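Local coordinates for 2-oxoglutarate-dependent dioxygenase tropC (PDB 6XJJ), which uses iron(II) and 2-oxoglutarate to carry out a dioxygenase step in the biosynthesis of fungal tropolones, as part of a secondary-metabolite gene cluster, at residues A[60-63]-A[64-68]; A[81-84]-A[85-89]. One frame throughout, in Å; residues are numbered along the deposited sequence.

Contact 1: residues A[60-63]-A[64-68]; sequences NKVV and EEVRS
Lys61 and Glu65 lie one turn apart on a single helix, and their side chains cross at a slant, with CE of Lys61 3.4 Å from OE2 of Glu65. The charged ends stay farther apart: NZ of Lys61 is 4.4 Å from OE2 of Glu65, so any attraction between them is probably a loose electrostatic one. Glu65 reaches back because its CG stands beside the backbone N (chi1 -70°), which lays that carbon against the carbonyl O of Lys61. One residue earlier, Asn60 and Glu64 make the next i to i+4 pair, but the place of OE2 of Glu64 is uncertain and no bond between the two side chains can be relied on. The bend at its second torsion (chi2 -61°) turns the carboxylate of Glu64 to Arg67, whose guanidinium receives it at its edge, in plane. This is a salt bridge in which the bond to OE1 is weak, NH1 of Arg67 lying 3.3 Å from OE1 of Glu64. NE of Arg67 has a further partner in the hydroxyl of Tyr296. On the buried side, CG1 of Val62 meets CG2 of Val66 at 4.3 Å.

Beneath these side chains run four consecutive backbone bonds, from N of Glu64, Glu65, Val66 and Arg67 to O of Asn60, Lys61, Val62 and Val63 respectively. Farther out, Val66 packs on Val44 of strand 43-45, Val62 on Ala48 and Trp49, and Val63 on Gln198 of helix 171-204. The whole exemplifies i to i+4 contacts with an i to i+3 salt bridge on an amphipathic alpha-helix, here helix 56-72 in the N-terminal region of an iron/ascorbate-dependent oxidoreductase, away from the iron site.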
ATOM      1  N   ASN A  60     -20.026 -10.011 -11.343  1.00 66.78           N
ATOM      2  CA  ASN A  60     -20.538 -10.168  -9.987  1.00 66.93           C
ATOM      3  C   ASN A  60     -19.667 -11.121  -9.180  1.00 74.12           C
ATOM      4  O   ASN A  60     -19.398 -10.878  -7.999  1.00 67.56           O
ATOM      5  CB  ASN A  60     -21.974 -10.681 -10.017  1.00 64.91           C
ATOM      6  CG  ASN A  60     -22.649 -10.584  -8.663  1.00 87.80           C
ATOM      7  OD1 ASN A  60     -22.461  -9.607  -7.934  1.00 91.02           O
ATOM      8  ND2 ASN A  60     -23.375 -11.632  -8.284  1.00 84.74           N
ATOM      9  N   LYS A  61     -19.230 -12.222  -9.796  1.00 67.81           N
ATOM     10  CA  LYS A  61     -18.361 -13.157  -9.093  1.00 68.98           C
ATOM     11  C   LYS A  61     -17.121 -12.459  -8.548  1.00 71.75           C
ATOM     12  O   LYS A  61     -16.624 -12.821  -7.474  1.00 72.51           O
ATOM     13  CB  LYS A  61     -17.973 -14.309 -10.019  1.00 51.67           C
ATOM     14  CG  LYS A  61     -17.124 -15.373  -9.355  1.00 67.15           C
ATOM     15  CD  LYS A  61     -16.858 -16.559 -10.266  1.00 79.84           C
ATOM     16  CE  LYS A  61     -15.944 -17.566  -9.581  1.00 89.61           C
ATOM     17  NZ  LYS A  61     -15.697 -18.781 -10.405  1.00113.62           N
ATOM     18  N   VAL A  62     -16.618 -11.446  -9.259  1.00 68.49           N
ATOM     19  CA  VAL A  62     -15.488 -10.673  -8.750  1.00 81.72           C
ATOM     20  C   VAL A  62     -15.904  -9.872  -7.521  1.00 76.25           C
ATOM     21  O   VAL A  62     -15.189  -9.840  -6.513  1.00 70.15           O
ATOM     22  CB  VAL A  62     -14.918  -9.771  -9.864  1.00 73.15           C
ATOM     23  CG1 VAL A  62     -13.855  -8.834  -9.320  1.00 73.30           C
ATOM     24  CG2 VAL A  62     -14.312 -10.623 -10.966  1.00 72.43           C
ATOM     25  N   VAL A  63     -17.072  -9.227  -7.575  1.00 73.72           N
ATOM     26  CA  VAL A  63     -17.567  -8.467  -6.428  1.00 71.80           C
ATOM     27  C   VAL A  63     -17.749  -9.380  -5.219  1.00 71.57           C
ATOM     28  O   VAL A  63     -17.421  -9.007  -4.086  1.00 77.62           O
ATOM     29  CB  VAL A  63     -18.878  -7.751  -6.802  1.00 74.03           C
ATOM     30  CG1 VAL A  63     -19.486  -7.047  -5.596  1.00 73.62           C
ATOM     31  CG2 VAL A  63     -18.621  -6.765  -7.901  1.00 61.19           C
ATOM     32  N   GLU A  64     -18.287 -10.584  -5.437  1.00 76.10           N
ATOM     33  CA  GLU A  64     -18.462 -11.537  -4.341  1.00 79.74           C
ATOM     34  C   GLU A  64     -17.134 -11.894  -3.683  1.00 76.81           C
ATOM     35  O   GLU A  64     -16.996 -11.811  -2.458  1.00 74.31           O
ATOM     36  CB  GLU A  64     -19.152 -12.802  -4.847  1.00 67.55           C
ATOM     37  CG  GLU A  64     -20.628 -12.652  -5.182  1.00 71.06           C
ATOM     38  CD  GLU A  64     -21.463 -12.235  -3.988  1.00 97.23           C
ATOM     39  OE1 GLU A  64     -21.120 -12.614  -2.846  1.00110.06           O
ATOM     40  OE2 GLU A  64     -22.496 -11.573  -4.185  1.00 94.73           O
ATOM     41  N   GLU A  65     -16.149 -12.314  -4.479  1.00 69.47           N
ATOM     42  CA  GLU A  65     -14.871 -12.737  -3.913  1.00 69.38           C
ATOM     43  C   GLU A  65     -14.181 -11.597  -3.166  1.00 75.04           C
ATOM     44  O   GLU A  65     -13.559 -11.823  -2.121  1.00 69.78           O
ATOM     45  CB  GLU A  65     -13.982 -13.299  -5.024  1.00 71.27           C
ATOM     46  CG  GLU A  65     -14.477 -14.637  -5.562  1.00 78.50           C
ATOM     47  CD  GLU A  65     -13.690 -15.113  -6.765  1.00 81.93           C
ATOM     48  OE1 GLU A  65     -12.838 -14.350  -7.269  1.00 88.17           O
ATOM     49  OE2 GLU A  65     -13.935 -16.244  -7.229  1.00 97.53           O
ATOM     50  N   VAL A  66     -14.295 -10.365  -3.668  1.00 71.37           N
ATOM     51  CA  VAL A  66     -13.631  -9.231  -3.025  1.00 80.42           C
ATOM     52  C   VAL A  66     -14.322  -8.871  -1.715  1.00 76.49           C
ATOM     53  O   VAL A  66     -13.708  -8.913  -0.641  1.00 73.31           O
ATOM     54  CB  VAL A  66     -13.581  -8.025  -3.978  1.00 81.39           C
ATOM     55  CG1 VAL A  66     -13.010  -6.802  -3.271  1.00 67.19           C
ATOM     56  CG2 VAL A  66     -12.749  -8.363  -5.205  1.00 75.20           C
ATOM     57  N   ARG A  67     -15.605  -8.489  -1.789  1.00 70.95           N
ATOM     58  CA  ARG A  67     -16.352  -8.114  -0.589  1.00 73.23           C
ATOM     59  C   ARG A  67     -16.131  -9.141   0.512  1.00 77.25           C
ATOM     60  O   ARG A  67     -16.042  -8.791   1.695  1.00 79.09           O
ATOM     61  CB  ARG A  67     -17.855  -8.019  -0.902  1.00 66.41           C
ATOM     62  CG  ARG A  67     -18.497  -9.398  -0.958  1.00 80.48           C
ATOM     63  CD  ARG A  67     -19.925  -9.524  -1.489  1.00 78.19           C
ATOM     64  NE  ARG A  67     -20.933  -8.772  -0.754  1.00 82.24           N
ATOM     65  CZ  ARG A  67     -22.241  -8.981  -0.873  1.00 81.23           C
ATOM     66  NH1 ARG A  67     -22.689  -9.971  -1.630  1.00 88.01           N
ATOM     67  NH2 ARG A  67     -23.105  -8.248  -0.187  1.00 88.17           N
ATOM     68  N   SER A  68     -16.010 -10.414   0.127  1.00 74.01           N
ATOM     69  CA  SER A  68     -15.927 -11.518   1.071  1.00 72.57           C
ATOM     70  C   SER A  68     -14.543 -11.618   1.705  1.00 72.94           C
ATOM     71  O   SER A  68     -14.427 -11.804   2.919  1.00 69.47           O
ATOM     72  CB  SER A  68     -16.299 -12.818   0.354  1.00 56.42           C
ATOM     73  OG  SER A  68     -16.167 -13.943   1.201  1.00 90.56           O
TER

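Contact 2: residues A[81-84]-A[85-89]; sequences HGIP and AEARE
Ile83 is turned so that CG2 lies anti to its backbone N while CG1 stands beside that N (chi1 -62°), and CG2 is thereby brought to the methyl of Ala87: CG2 of Ile83 and CB of Ala87 are 3.7 Å apart. Arg88, with CG beside its own backbone N, runs back along the first turn, and its CG comes 4.0 Å from O of Pro84. Beyond the bend at its third torsion, the guanidinium makes a salt bridge with Asp279.

Pro84 comes just before the first turn of the helix. Its carbonyl O accepts a bond from N of Ala87, but a weak one, 3.3 Å long and bent to 129° at the hydrogen. CB of Ala87 lies 3.7 Å from the same Pro84 O, so the amide and the methyl of one residue both adjoin this carbonyl. The pyrrolidine ring rests beside the incoming turn, CB of Pro84 being 3.9 Å from N of Glu86. Within the helix a regular bond follows, from N of Glu89 to O of Ala85, 3.0 Å.

The loop is held by a side-chain bond. N of Ile83 donates to ND1 of His81 over 3.0 Å, arriving 18° out of the imidazole plane, and so spans Gly82, whose positive phi turns the chain. NE2 of His81 bonds to the carbonyl O of Asp279, so the ring is gripped at both nitrogens and its rotation should be fixed; Phe281 meets it edge-to-face. Leu184 of helix 171-204 touches both Ile83 and Ala87, extending the apolar contact. The result is a strand-turn-helix junction, in which the loop after strand 75-79 is tied by a histidine side chain before proline leads into helix 85-99.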
ATOM      1  N   HIS A  81      -5.056  -7.836 -13.079  1.00 68.80           N
ATOM      2  CA  HIS A  81      -5.021  -6.383 -13.110  1.00 68.35           C
ATOM      3  C   HIS A  81      -4.574  -5.822 -14.453  1.00 72.61           C
ATOM      4  O   HIS A  81      -4.898  -4.671 -14.762  1.00 68.38           O
ATOM      5  CB  HIS A  81      -4.109  -5.885 -11.980  1.00 73.21           C
ATOM      6  CG  HIS A  81      -2.797  -6.604 -11.901  1.00 63.25           C
ATOM      7  ND1 HIS A  81      -1.737  -6.321 -12.734  1.00 63.85           N
ATOM      8  CD2 HIS A  81      -2.384  -7.614 -11.097  1.00 67.43           C
ATOM      9  CE1 HIS A  81      -0.722  -7.115 -12.437  1.00 74.31           C
ATOM     10  NE2 HIS A  81      -1.088  -7.907 -11.445  1.00 80.71           N
ATOM     11  N   GLY A  82      -3.851  -6.599 -15.257  1.00 67.19           N
ATOM     12  CA  GLY A  82      -3.453  -6.156 -16.574  1.00 73.19           C
ATOM     13  C   GLY A  82      -2.143  -5.399 -16.630  1.00 72.16           C
ATOM     14  O   GLY A  82      -1.672  -5.087 -17.730  1.00 82.49           O
ATOM     15  N   ILE A  83      -1.536  -5.107 -15.493  1.00 73.35           N
ATOM     16  CA  ILE A  83      -0.220  -4.456 -15.480  1.00 84.85           C
ATOM     17  C   ILE A  83       0.840  -5.463 -15.923  1.00 80.14           C
ATOM     18  O   ILE A  83       0.861  -6.599 -15.412  1.00 79.64           O
ATOM     19  CB  ILE A  83       0.082  -3.911 -14.083  1.00 69.74           C
ATOM     20  CG1 ILE A  83      -0.965  -2.854 -13.725  1.00 73.33           C
ATOM     21  CG2 ILE A  83       1.467  -3.290 -14.025  1.00 78.64           C
ATOM     22  CD1 ILE A  83      -0.989  -2.442 -12.277  1.00 65.37           C
ATOM     23  N   PRO A  84       1.730  -5.119 -16.854  1.00 88.55           N
ATOM     24  CA  PRO A  84       2.703  -6.111 -17.322  1.00 91.80           C
ATOM     25  C   PRO A  84       3.728  -6.441 -16.252  1.00 91.97           C
ATOM     26  O   PRO A  84       3.959  -5.681 -15.307  1.00 93.90           O
ATOM     27  CB  PRO A  84       3.371  -5.429 -18.522  1.00 90.18           C
ATOM     28  CG  PRO A  84       2.422  -4.373 -18.947  1.00 96.86           C
ATOM     29  CD  PRO A  84       1.748  -3.907 -17.697  1.00 89.67           C
ATOM     30  N   ALA A  85       4.364  -7.600 -16.423  1.00 87.41           N
ATOM     31  CA  ALA A  85       5.482  -7.940 -15.558  1.00 82.31           C
ATOM     32  C   ALA A  85       6.636  -6.960 -15.706  1.00 86.48           C
ATOM     33  O   ALA A  85       7.437  -6.829 -14.778  1.00 92.30           O
ATOM     34  CB  ALA A  85       5.967  -9.357 -15.846  1.00 90.01           C
ATOM     35  N   GLU A  86       6.737  -6.261 -16.837  1.00 82.72           N
ATOM     36  CA  GLU A  86       7.818  -5.297 -17.003  1.00 84.35           C
ATOM     37  C   GLU A  86       7.715  -4.196 -15.963  1.00 87.61           C
ATOM     38  O   GLU A  86       8.718  -3.776 -15.375  1.00 79.24           O
ATOM     39  CB  GLU A  86       7.770  -4.662 -18.384  1.00 93.89           C
ATOM     40  CG  GLU A  86       9.062  -3.995 -18.761  1.00105.15           C
ATOM     41  CD  GLU A  86       8.890  -3.049 -19.921  1.00117.40           C
ATOM     42  OE1 GLU A  86       7.737  -2.826 -20.346  1.00126.74           O
ATOM     43  OE2 GLU A  86       9.906  -2.526 -20.412  1.00121.67           O
ATOM     44  N   ALA A  87       6.498  -3.687 -15.753  1.00 76.03           N
ATOM     45  CA  ALA A  87       6.308  -2.560 -14.852  1.00 77.00           C
ATOM     46  C   ALA A  87       6.730  -2.916 -13.438  1.00 83.21           C
ATOM     47  O   ALA A  87       7.254  -2.069 -12.704  1.00 63.58           O
ATOM     48  CB  ALA A  87       4.848  -2.114 -14.871  1.00 72.26           C
ATOM     49  N   ARG A  88       6.516  -4.169 -13.039  1.00 88.09           N
ATOM     50  CA  ARG A  88       6.918  -4.591 -11.705  1.00 80.68           C
ATOM     51  C   ARG A  88       8.429  -4.760 -11.636  1.00 78.40           C
ATOM     52  O   ARG A  88       9.058  -4.387 -10.640  1.00 83.17           O
ATOM     53  CB  ARG A  88       6.192  -5.885 -11.330  1.00 92.47           C
ATOM     54  CG  ARG A  88       4.666  -5.744 -11.325  1.00 94.20           C
ATOM     55  CD  ARG A  88       3.969  -7.005 -10.853  1.00100.03           C
ATOM     56  NE  ARG A  88       4.258  -8.136 -11.726  1.00112.11           N
ATOM     57  CZ  ARG A  88       5.215  -9.036 -11.502  1.00125.99           C
ATOM     58  NH1 ARG A  88       5.995  -8.936 -10.434  1.00121.77           N
ATOM     59  NH2 ARG A  88       5.402 -10.032 -12.357  1.00119.37           N
ATOM     60  N   GLU A  89       9.030  -5.301 -12.699  1.00 84.13           N
ATOM     61  CA  GLU A  89      10.484  -5.364 -12.783  1.00 77.79           C
ATOM     62  C   GLU A  89      11.098  -3.977 -12.658  1.00 76.33           C
ATOM     63  O   GLU A  89      12.080  -3.785 -11.930  1.00 80.51           O
ATOM     64  CB  GLU A  89      10.895  -6.009 -14.106  1.00 88.18           C
ATOM     65  CG  GLU A  89      10.551  -7.479 -14.217  1.00 96.54           C
ATOM     66  CD  GLU A  89      10.709  -8.000 -15.634  1.00107.56           C
ATOM     67  OE1 GLU A  89      10.932  -7.175 -16.551  1.00108.96           O
ATOM     68  OE2 GLU A  89      10.590  -9.227 -15.843  1.00108.39           O
TER

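In the fold
Contact 1 precedes contact 2 along the chain, and both lie in the N-terminal domain family of the non-haem dioxygenases. Residues 60-68 belong to helix 56-72; strand 75-79 follows, and residues 81-89 lead from it into helix 85-99. The two centres are 23 Å apart and the nearest atoms about 10 Å, so the contacts do not touch. What they share is a helix-strand-helix run and a common neighbour, helix 171-204, which both contact through different residues. Strand 75-79 lies between strands 43-45 and 281-285 in the main sheet. The two contacts thus sit on elements flanking strand 75-79 in sequence, away from the iron held by His243, Asp245 and His302.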